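Local coordinates for protein acetylserotonin O-methyltransferase (PDB 4A6D) that transfers a methyl group from S-adenosyl-L-methionine to N-acetylserotonin, giving melatonin and S-adenosyl-L-homocysteine, and works as a homodimer, at residues A[173-178]-A[330-335]. Residues are numbered along the deposited sequence; the frame is centred on the assembly and turned at random.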
loop_
_atom_site.group_PDB
_atom_site.type_symbol
_atom_site.label_atom_id
_atom_site.label_comp_id
_atom_site.label_asym_id
_atom_site.label_seq_id
_atom_site.Cartn_x
_atom_site.Cartn_y
_atom_site.Cartn_z
ATOM N N THR A 173 11.577 -19.894 -23.595
ATOM C CA THR A 173 12.165 -19.719 -24.936
ATOM C C THR A 173 13.428 -18.841 -25.003
ATOM O O THR A 173 13.990 -18.690 -26.089
ATOM C CB THR A 173 11.131 -19.388 -26.028
ATOM O OG1 THR A 173 10.569 -18.105 -25.771
ATOM C CG2 THR A 173 10.054 -20.457 -26.169
ATOM N N ALA A 174 13.902 -18.321 -23.849
ATOM C CA ALA A 174 15.145 -17.551 -23.713
ATOM C C ALA A 174 16.338 -18.410 -24.255
ATOM O O ALA A 174 17.229 -17.888 -24.921
ATOM C CB ALA A 174 15.364 -17.194 -22.237
ATOM N N PHE A 175 16.319 -19.727 -23.972
ATOM C CA PHE A 175 17.277 -20.737 -24.427
ATOM C C PHE A 175 16.485 -21.855 -25.109
ATOM O O PHE A 175 15.334 -22.106 -24.747
ATOM C CB PHE A 175 18.081 -21.324 -23.241
ATOM C CG PHE A 175 18.847 -20.312 -22.415
ATOM C CD1 PHE A 175 20.107 -19.866 -22.818
ATOM C CD2 PHE A 175 18.305 -19.801 -21.235
ATOM C CE1 PHE A 175 20.800 -18.899 -22.072
ATOM C CE2 PHE A 175 19.000 -18.843 -20.480
ATOM C CZ PHE A 175 20.249 -18.410 -20.890
ATOM N N ASP A 176 17.101 -22.524 -26.080
ATOM C CA ASP A 176 16.509 -23.637 -26.811
ATOM C C ASP A 176 16.661 -24.908 -25.975
ATOM O O ASP A 176 17.736 -25.523 -25.906
ATOM C CB ASP A 176 17.138 -23.770 -28.211
ATOM C CG ASP A 176 16.791 -25.033 -28.970
ATOM O OD1 ASP A 176 15.722 -25.632 -28.686
ATOM O OD2 ASP A 176 17.572 -25.412 -29.873
ATOM N N LEU A 177 15.556 -25.279 -25.340
ATOM C CA LEU A 177 15.457 -26.406 -24.426
ATOM C C LEU A 177 15.088 -27.716 -25.112
ATOM O O LEU A 177 15.007 -28.749 -24.440
ATOM C CB LEU A 177 14.460 -26.087 -23.294
ATOM C CG LEU A 177 14.540 -24.756 -22.525
ATOM C CD1 LEU A 177 13.561 -24.769 -21.389
ATOM C CD2 LEU A 177 15.919 -24.514 -21.944
ATOM N N SER A 178 14.908 -27.702 -26.445
ATOM C CA SER A 178 14.581 -28.901 -27.227
ATOM C C SER A 178 15.709 -29.937 -27.117
ATOM O O SER A 178 15.496 -31.127 -27.342
ATOM C CB SER A 178 14.343 -28.532 -28.690
ATOM O OG SER A 178 15.564 -28.269 -29.366
ATOM N N GLN A 330 25.028 -18.624 -18.329
ATOM C CA GLN A 330 24.427 -17.644 -19.255
ATOM C C GLN A 330 23.106 -17.239 -18.618
ATOM O O GLN A 330 22.461 -18.056 -17.956
ATOM C CB GLN A 330 24.130 -18.278 -20.630
ATOM C CG GLN A 330 25.349 -18.500 -21.535
ATOM C CD GLN A 330 25.297 -19.766 -22.358
ATOM O OE1 GLN A 330 24.239 -20.227 -22.801
ATOM N NE2 GLN A 330 26.469 -20.354 -22.599
ATOM N N PHE A 331 22.738 -15.976 -18.759
ATOM C CA PHE A 331 21.468 -15.448 -18.271
ATOM C C PHE A 331 20.872 -14.642 -19.418
ATOM O O PHE A 331 21.610 -14.211 -20.307
ATOM C CB PHE A 331 21.641 -14.588 -17.001
ATOM C CG PHE A 331 22.266 -13.223 -17.201
ATOM C CD1 PHE A 331 23.645 -13.056 -17.155
ATOM C CD2 PHE A 331 21.469 -12.091 -17.390
ATOM C CE1 PHE A 331 24.217 -11.780 -17.283
ATOM C CE2 PHE A 331 22.044 -10.824 -17.557
ATOM C CZ PHE A 331 23.412 -10.674 -17.491
ATOM N N LYS A 332 19.551 -14.483 -19.430
ATOM C CA LYS A 332 18.874 -13.707 -20.458
ATOM C C LYS A 332 17.866 -12.824 -19.757
ATOM O O LYS A 332 17.038 -13.348 -18.994
ATOM C CB LYS A 332 18.183 -14.612 -21.496
ATOM C CG LYS A 332 19.128 -15.464 -22.368
ATOM C CD LYS A 332 19.691 -14.731 -23.597
ATOM C CE LYS A 332 20.891 -15.413 -24.223
ATOM N NZ LYS A 332 20.505 -16.610 -25.015
ATOM N N LYS A 333 17.994 -11.494 -19.930
ATOM C CA LYS A 333 17.045 -10.527 -19.366
ATOM C C LYS A 333 15.910 -10.426 -20.386
ATOM O O LYS A 333 16.144 -10.010 -21.526
ATOM C CB LYS A 333 17.692 -9.152 -19.036
ATOM C CG LYS A 333 18.156 -9.076 -17.567
ATOM C CD LYS A 333 17.951 -7.685 -16.932
ATOM C CE LYS A 333 17.949 -7.726 -15.409
ATOM N NZ LYS A 333 17.275 -6.549 -14.766
ATOM N N THR A 334 14.713 -10.912 -20.002
ATOM C CA THR A 334 13.516 -11.010 -20.857
ATOM C C THR A 334 12.772 -9.704 -21.110
ATOM O O THR A 334 11.968 -9.634 -22.052
ATOM C CB THR A 334 12.508 -12.006 -20.251
ATOM O OG1 THR A 334 12.124 -11.529 -18.959
ATOM C CG2 THR A 334 13.038 -13.462 -20.205
ATOM N N GLY A 335 12.992 -8.717 -20.239
ATOM C CA GLY A 335 12.275 -7.452 -20.243
ATOM C C GLY A 335 11.010 -7.614 -19.421
ATOM O O GLY A 335 10.221 -6.675 -19.297
#
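Segment 173-178, at the end of helix 164-173 and in the loop after it, comes nearest segment 330-335, the end of a strand and the loop beyond, at Ala174 and Lys332, whose CA atoms lie 6.3 Å apart. The side chains of Gln330 and Lys332 leave the strand toward 173-178, while Phe331 between them points away and touches Leu285. Phe175 carries most of the contact. Its CG lies beside the backbone N (chi1 -57°), anti to the carbonyl carbon, and the ring tip reaches the strand. CZ lies 3.5 Å from Lys332 CG, and CE1 lies 3.7 Å from Gln330 CB. Both aliphatic groups approach the ring obliquely. The backbone N of Phe331 lies 4.1 Å from CZ of Phe175, at the ring edge and near its plane. The Gln330 chain bends at chi2, setting OE1 3.8 Å from Phe175 CE1, with amide and ring planes 38° apart. Strand 329-332 is an outermost strand of the Rossmann-like methyltransferase sheet, paired antiparallel with strand 339-344. The loop leads into strand 182-186 of the same sheet. Phe175 also packs on Leu342 and Ala174 on Ala340, so both residues rest on the neighbouring strand as well. Ala174 CB meets Lys332 CB at 3.9 Å. The Lys332 chain, bent at chi2 and chi4, crosses Phe175 obliquely. Its NZ stops 3.5 Å from Ala174 O, where its charge may favour the carbonyl, though the pair does not count as a hydrogen bond. Farther along, Asp176 OD1 accepts from Ser178 N in an Asx turn, and also from Ser178 OG on its syn lone pair.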